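PDB 3GRZ: ribosomal protein L11 methyltransferase from Lactobacillus delbrueckii subsp. bulgaricus ATCC BAA-365, which probably transfers methyl groups from S-adenosyl-L-methionine to lysine residues of ribosomal protein L11, and is represented here by its C-terminal, SAM-binding fragment. Local coordinates for residues B[45-50]-B[130-135]; B[136-141]-B[158-163]; B[56-61]-B[76-81]. All coordinates share one frame; numbering follows the deposited sequence.

Contact 1: residues B[45-50]-B[130-135]; sequences QTTQLA and VANILA
Asn132 meets Thr46 where the end of strand 126-132 faces the first turns of helix 44-57. The setting is the Rossmann-like sheet of a SAM-dependent methyltransferase. Thr47 and Asn132 are both predicted to bind S-adenosyl-L-methionine, so the contact probably belongs to the cofactor site.

One direct hydrogen bond crosses the gap. Asn132 ND2 donates to Thr46 OG1 at 3.0 Å, with an N-H...O angle of 159°. The hydroxyl lies nearly in the amide plane, 9° out of it. Thr46 OG1 is also bonded to Asn43 O. The Asn132 side chain is extended, with CG opposite the backbone N (chi1 -177°), and this carries the amide across to the helix. The two side chains cross at about a right angle.

Water adds to the grip. One water donates to Asn132 OD1 at 2.8 Å and has a weak link to Thr46 OG1. A second water accepts from Asn132 ND2 and donates to Thr47 OG1, which is also bonded to Asn43 O. A leucine in place of Asn132 would probably leave Thr46 OG1 without its amide donor and both waters without their hold on the strand.

Carbon packing across the contact is slight. Thr46 CB lies beyond the outer end of the same amide, somewhat out of its plane, 3.5 Å from Asn132 OD1 and 3.6 Å from Asn132 ND2.

Contact 2: residues B[136-141]-B[158-163]; sequences EILLDL and SGIDYL
Leu138 and Ile160 meet across this contact with no ring between them; the flat groups lie further along 158-163. One face of the Tyr162 ring carries Leu163 CG, 3.9 Å above the ring plane and displaced toward the rim. The ring also makes a cation-pi contact with Arg184. The Asp161 carboxylate is met from above its plane. Leu163 N donates to Asp161 OD2 at 3.2 Å, coming from 55° out of that plane. This closes an Asx turn. The other oxygen, Asp161 OD1, forms a salt bridge with Arg187.

The contact between helix and strand is apolar and rests on one methyl. Leu138 CD1 touches Ile160 CG1 at 3.5 Å and lies 4.0 Å from Ile160 CD1. The side chains cross at about a right angle. CG1 of Ile160 sits beside its own backbone N (chi1 -60°), and this turn brings the CG1 branch up to the leucine. The same Leu138 CD1 lies 3.9 Å from Ser158 O. Gly159, between Ser158 and Ile160 in the chain, has a positive phi of 87°, where a CB would press on the carbonyl O of Ser158.

Strand 126-132, helix 135-145 and strand 153-161 form a beta-alpha-beta crossover, and the contact packs its helix on its second strand. Ile168 of helix 165-174 touches both Leu138 and Ile160. Ala131 of strand 126-132 also touches Leu138, while Ile189 and Leu191 of strand 188-195 pack on Ile160.

Contact 3: residues B[56-61]-B[76-81]; sequences RAMVKP and IAAHKL
Met58 reaches from the end of helix 44-57 to Ala78 and Leu81 at the end of helix 73-80. Its CB points toward the second segment, but the contact starts one atom further out. CG is anti to the backbone N (chi1 -158°) and comes 3.4 Å from Leu81 O. It also lies 4.5 Å from Leu81 CB. The chain then bends at chi2 (77°) and again at chi3 (75°). The sulfur SD sits at the elbow and has a hydrogen-bond partner just beyond the segments. The second bend swings the methyl back to the helix. Met58 CE ends 3.8 Å from Ala78 O and 4.4 Å from Ala78 CB. The side chain runs along the last turn of helix 73-80.

The two helices flank strand 63-67 in the chain. Together with strand 85-90, that strand and helix 73-80 form a beta-alpha-beta unit of the Rossmann-like methyltransferase fold. The turn before helix 73-80 holds Gly68, a predicted S-adenosyl-L-methionine site, but the present contact is at the helix's far end.

Met58 is also where helix 44-57 stops. It is the centre of an inverse gamma turn, closed by Val59 N donating to Ala57 O at 2.8 Å. Leu81 packs back on Met51, Ile54 and Glu55 of helix 44-57. The second subunit lies against this site: its Phe25 packs on Met58, and its Arg10 donates through NE to Leu81 O.

Overall arrangement
Contact 3 comes first to close along the chain and falls between the two segments of contact 1; contact 2 follows after both. Contacts 1 and 3 use the two ends of helix 44-57, with centres about 16 Å apart, and both touch the second subunit. Contacts 1 and 2 are neighbours, about 9 Å between centres. They share the large mixed sheet through adjacent strands 126-132 and 153-161, and Ser158 OG bonds to Thr46 O between them. Contacts 2 and 3 lie about 23 Å apart, on opposite sides of the chain's centre. The predicted cofactor residues Thr47 and Asn132 are in contact 1, while contact 3 lies by the subunit interface.

Contact 1: residues B[45-50]-B[130-135]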
# COMPACT_ATOMS: atom_id res chain seq x y z
N GLN B 45 -7.93 1.94 10.59
CA GLN B 45 -7.76 2.73 9.37
C GLN B 45 -6.39 3.43 9.34
O GLN B 45 -5.68 3.36 8.34
CB GLN B 45 -8.91 3.74 9.17
CG GLN B 45 -9.96 3.31 8.12
CD GLN B 45 -11.28 4.13 8.13
OE1 GLN B 45 -11.57 4.91 9.05
NE2 GLN B 45 -12.10 3.93 7.08
N THR B 46 -6.01 4.09 10.43
CA THR B 46 -4.78 4.88 10.42
C THR B 46 -3.56 3.99 10.45
O THR B 46 -2.54 4.30 9.82
CB THR B 46 -4.73 5.91 11.57
OG1 THR B 46 -4.75 5.23 12.83
CG2 THR B 46 -5.93 6.87 11.49
N THR B 47 -3.67 2.85 11.15
CA THR B 47 -2.63 1.84 11.15
C THR B 47 -2.39 1.33 9.73
O THR B 47 -1.26 1.26 9.30
CB THR B 47 -2.96 0.68 12.14
OG1 THR B 47 -2.93 1.19 13.47
CG2 THR B 47 -1.96 -0.46 12.05
N GLN B 48 -3.46 1.00 9.00
CA GLN B 48 -3.34 0.51 7.63
C GLN B 48 -2.68 1.55 6.70
O GLN B 48 -1.85 1.18 5.88
CB GLN B 48 -4.70 0.10 7.07
CG GLN B 48 -4.62 -0.50 5.66
CD GLN B 48 -5.98 -0.84 5.09
OE1 GLN B 48 -6.78 0.05 4.77
NE2 GLN B 48 -6.25 -2.14 4.96
N LEU B 49 -3.04 2.82 6.83
CA LEU B 49 -2.45 3.87 5.97
C LEU B 49 -0.95 3.96 6.19
O LEU B 49 -0.16 3.94 5.22
CB LEU B 49 -3.14 5.24 6.18
CG LEU B 49 -4.65 5.28 5.87
CD1 LEU B 49 -5.22 6.69 5.96
CD2 LEU B 49 -4.96 4.64 4.52
N ALA B 50 -0.55 4.00 7.46
CA ALA B 50 0.87 4.02 7.82
C ALA B 50 1.60 2.77 7.29
O ALA B 50 2.66 2.89 6.68
CB ALA B 50 1.03 4.15 9.34
N VAL B 130 8.45 7.60 10.94
CA VAL B 130 7.05 7.21 10.85
C VAL B 130 6.34 7.76 12.08
O VAL B 130 6.88 7.69 13.19
CB VAL B 130 6.86 5.66 10.79
CG1 VAL B 130 5.41 5.30 10.62
CG2 VAL B 130 7.68 5.04 9.66
N ALA B 131 5.14 8.32 11.89
CA ALA B 131 4.37 8.89 13.01
C ALA B 131 2.88 8.80 12.75
O ALA B 131 2.37 9.48 11.86
CB ALA B 131 4.79 10.35 13.25
N ASN B 132 2.20 7.94 13.50
CA ASN B 132 0.74 7.88 13.50
C ASN B 132 0.24 8.54 14.76
O ASN B 132 -0.03 7.88 15.77
CB ASN B 132 0.24 6.43 13.40
CG ASN B 132 -1.28 6.33 13.32
OD1 ASN B 132 -1.97 7.32 13.10
ND2 ASN B 132 -1.80 5.13 13.50
N ILE B 133 0.15 9.86 14.71
CA ILE B 133 -0.26 10.66 15.86
C ILE B 133 -1.14 11.80 15.33
O ILE B 133 -1.16 12.09 14.13
CB ILE B 133 0.96 11.19 16.68
CG1 ILE B 133 1.94 11.95 15.79
CG2 ILE B 133 1.71 10.04 17.40
CD1 ILE B 133 3.29 12.30 16.45
N LEU B 134 -1.87 12.43 16.23
CA LEU B 134 -2.82 13.47 15.87
C LEU B 134 -2.12 14.71 15.32
O LEU B 134 -0.97 14.98 15.66
CB LEU B 134 -3.74 13.81 17.04
CG LEU B 134 -4.52 12.60 17.60
CD1 LEU B 134 -5.31 13.00 18.82
CD2 LEU B 134 -5.43 11.94 16.56
N ALA B 135 -2.83 15.43 14.45
CA ALA B 135 -2.26 16.46 13.60
C ALA B 135 -1.62 17.63 14.35
O ALA B 135 -0.62 18.17 13.88
CB ALA B 135 -3.30 16.97 12.62
O HOH W 1 -4.10 7.83 14.91
O HOH W 2 -0.67 2.66 14.15

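Contact 2: residues B[136-141]-B[158-163]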
# COMPACT_ATOMS: atom_id res chain seq x y z
N GLU B 136 -2.17 18.02 15.50
CA GLU B 136 -1.55 19.10 16.28
C GLU B 136 -0.18 18.74 16.85
O GLU B 136 0.69 19.60 16.97
CB GLU B 136 -2.47 19.67 17.36
CG GLU B 136 -3.14 18.67 18.29
CD GLU B 136 -4.50 18.25 17.77
OE1 GLU B 136 -5.49 19.01 17.91
OE2 GLU B 136 -4.55 17.14 17.20
N ILE B 137 0.02 17.46 17.16
CA ILE B 137 1.33 16.96 17.59
C ILE B 137 2.25 16.83 16.37
O ILE B 137 3.44 17.15 16.46
CB ILE B 137 1.21 15.60 18.34
CG1 ILE B 137 0.13 15.68 19.43
CG2 ILE B 137 2.56 15.20 18.97
CD1 ILE B 137 -0.37 14.33 19.90
N LEU B 138 1.70 16.38 15.24
CA LEU B 138 2.45 16.36 13.97
C LEU B 138 3.02 17.73 13.59
O LEU B 138 4.16 17.81 13.13
CB LEU B 138 1.62 15.80 12.82
CG LEU B 138 1.33 14.30 12.83
CD1 LEU B 138 0.36 13.98 11.70
CD2 LEU B 138 2.60 13.49 12.69
N LEU B 139 2.23 18.77 13.81
CA LEU B 139 2.67 20.16 13.60
C LEU B 139 3.91 20.52 14.42
O LEU B 139 4.76 21.27 13.95
CB LEU B 139 1.52 21.16 13.85
CG LEU B 139 0.35 21.14 12.85
CD1 LEU B 139 -0.82 21.98 13.33
CD2 LEU B 139 0.77 21.59 11.45
N ASP B 140 4.01 19.97 15.64
CA ASP B 140 5.22 20.13 16.46
C ASP B 140 6.38 19.25 15.97
O ASP B 140 7.55 19.60 16.14
CB ASP B 140 4.92 19.84 17.93
CG ASP B 140 3.97 20.85 18.55
OD1 ASP B 140 3.93 22.01 18.07
OD2 ASP B 140 3.25 20.49 19.51
N LEU B 141 6.05 18.10 15.36
CA LEU B 141 7.07 17.20 14.82
C LEU B 141 7.71 17.74 13.55
O LEU B 141 8.91 17.55 13.32
CB LEU B 141 6.49 15.79 14.55
CG LEU B 141 7.44 14.73 14.00
CD1 LEU B 141 8.63 14.44 14.96
CD2 LEU B 141 6.69 13.45 13.68
N SER B 158 0.50 9.41 9.59
CA SER B 158 -0.88 8.98 9.58
C SER B 158 -1.55 9.59 10.81
O SER B 158 -0.88 10.24 11.62
CB SER B 158 -0.98 7.47 9.58
OG SER B 158 -2.30 7.08 9.27
N GLY B 159 -2.87 9.41 10.92
CA GLY B 159 -3.64 9.95 12.04
C GLY B 159 -4.12 11.37 11.79
O GLY B 159 -4.56 12.05 12.72
N ILE B 160 -4.05 11.82 10.54
CA ILE B 160 -4.48 13.18 10.16
C ILE B 160 -5.95 13.19 9.80
O ILE B 160 -6.36 12.53 8.84
CB ILE B 160 -3.67 13.72 8.95
CG1 ILE B 160 -2.19 13.79 9.28
CG2 ILE B 160 -4.17 15.11 8.52
CD1 ILE B 160 -1.26 13.72 8.06
N ASP B 161 -6.77 13.92 10.57
CA ASP B 161 -8.16 14.17 10.15
C ASP B 161 -8.16 15.07 8.90
O ASP B 161 -7.35 15.98 8.81
CB ASP B 161 -8.95 14.83 11.27
CG ASP B 161 -10.41 15.02 10.91
OD1 ASP B 161 -11.14 14.01 10.90
OD2 ASP B 161 -10.80 16.16 10.60
N TYR B 162 -9.07 14.82 7.95
CA TYR B 162 -9.07 15.54 6.66
C TYR B 162 -9.20 17.07 6.76
O TYR B 162 -8.66 17.80 5.93
CB TYR B 162 -10.12 14.97 5.68
CG TYR B 162 -11.55 15.39 5.96
CD1 TYR B 162 -12.19 16.36 5.18
CD2 TYR B 162 -12.27 14.81 7.01
CE1 TYR B 162 -13.51 16.75 5.44
CE2 TYR B 162 -13.57 15.19 7.28
CZ TYR B 162 -14.19 16.15 6.50
OH TYR B 162 -15.49 16.49 6.80
N LEU B 163 -9.88 17.54 7.81
CA LEU B 163 -10.01 18.97 8.09
C LEU B 163 -8.69 19.61 8.52
O LEU B 163 -8.50 20.81 8.35
CB LEU B 163 -11.09 19.22 9.15
CG LEU B 163 -12.53 18.83 8.78
CD1 LEU B 163 -13.44 18.85 10.02
CD2 LEU B 163 -13.10 19.71 7.68

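Contact 3: residues B[56-61]-B[76-81]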
# COMPACT_ATOMS: atom_id res chain seq x y z
N ARG B 56 5.47 0.57 0.91
CA ARG B 56 5.93 1.29 -0.27
C ARG B 56 7.38 1.70 -0.12
O ARG B 56 8.17 1.54 -1.05
CB ARG B 56 5.02 2.50 -0.51
CG ARG B 56 5.45 3.44 -1.62
CD ARG B 56 4.54 4.66 -1.63
NE ARG B 56 5.00 5.70 -2.54
CZ ARG B 56 5.91 6.63 -2.24
NH1 ARG B 56 6.27 7.53 -3.14
NH2 ARG B 56 6.46 6.64 -1.04
N ALA B 57 7.74 2.23 1.06
CA ALA B 57 9.07 2.80 1.28
C ALA B 57 10.17 1.76 1.44
O ALA B 57 11.31 2.02 1.07
CB ALA B 57 9.07 3.76 2.49
N MET B 58 9.85 0.58 1.98
CA MET B 58 10.90 -0.37 2.37
C MET B 58 11.36 -1.23 1.20
O MET B 58 11.16 -2.44 1.19
CB MET B 58 10.48 -1.24 3.59
CG MET B 58 11.67 -1.86 4.38
SD MET B 58 12.60 -0.76 5.50
CE MET B 58 11.42 -0.64 6.86
N VAL B 59 12.03 -0.60 0.23
CA VAL B 59 12.61 -1.31 -0.92
C VAL B 59 14.01 -1.87 -0.62
O VAL B 59 14.50 -2.75 -1.35
CB VAL B 59 12.68 -0.40 -2.19
CG1 VAL B 59 11.27 0.04 -2.60
CG2 VAL B 59 13.59 0.84 -1.92
N LYS B 60 14.63 -1.37 0.44
CA LYS B 60 15.90 -1.87 0.97
C LYS B 60 15.85 -1.63 2.49
O LYS B 60 14.97 -0.89 2.95
CB LYS B 60 17.07 -1.11 0.32
CG LYS B 60 17.15 0.36 0.72
CD LYS B 60 18.31 1.07 0.04
CE LYS B 60 18.42 2.50 0.52
NZ LYS B 60 19.55 3.22 -0.13
N PRO B 61 16.76 -2.26 3.29
CA PRO B 61 16.81 -1.95 4.73
C PRO B 61 17.05 -0.47 4.99
O PRO B 61 18.03 0.10 4.51
CB PRO B 61 18.00 -2.79 5.23
CG PRO B 61 18.01 -3.94 4.32
CD PRO B 61 17.73 -3.32 2.96
N ILE B 76 7.26 -2.65 15.19
CA ILE B 76 7.31 -4.10 14.99
C ILE B 76 7.19 -4.49 13.50
O ILE B 76 7.94 -5.31 13.00
CB ILE B 76 6.23 -4.82 15.84
CG1 ILE B 76 6.58 -4.70 17.33
CG2 ILE B 76 6.05 -6.30 15.44
CD1 ILE B 76 5.37 -4.89 18.26
N ALA B 77 6.22 -3.88 12.82
CA ALA B 77 6.02 -4.13 11.40
C ALA B 77 7.22 -3.70 10.57
O ALA B 77 7.63 -4.42 9.67
CB ALA B 77 4.81 -3.40 10.95
N ALA B 78 7.80 -2.55 10.89
CA ALA B 78 9.01 -2.09 10.22
C ALA B 78 10.14 -3.09 10.38
O ALA B 78 10.84 -3.40 9.41
CB ALA B 78 9.43 -0.70 10.73
N HIS B 79 10.31 -3.62 11.61
CA HIS B 79 11.36 -4.61 11.90
C HIS B 79 11.17 -5.86 11.04
O HIS B 79 12.12 -6.36 10.43
CB HIS B 79 11.39 -4.96 13.40
CG HIS B 79 12.50 -5.88 13.79
ND1 HIS B 79 12.43 -7.25 13.64
CD2 HIS B 79 13.71 -5.63 14.34
CE1 HIS B 79 13.55 -7.80 14.06
NE2 HIS B 79 14.35 -6.84 14.49
N LYS B 80 9.94 -6.36 11.01
CA LYS B 80 9.61 -7.57 10.25
C LYS B 80 9.79 -7.37 8.73
O LYS B 80 10.18 -8.29 8.02
CB LYS B 80 8.19 -8.02 10.57
CG LYS B 80 8.09 -8.71 11.92
CD LYS B 80 6.68 -8.66 12.44
CE LYS B 80 6.48 -9.60 13.62
NZ LYS B 80 6.84 -11.01 13.31
N LEU B 81 9.53 -6.14 8.27
CA LEU B 81 9.70 -5.78 6.86
C LEU B 81 11.14 -5.51 6.45
O LEU B 81 11.40 -5.12 5.32
CB LEU B 81 8.80 -4.59 6.49
CG LEU B 81 7.31 -4.93 6.43
CD1 LEU B 81 6.48 -3.68 6.24
CD2 LEU B 81 6.98 -5.96 5.35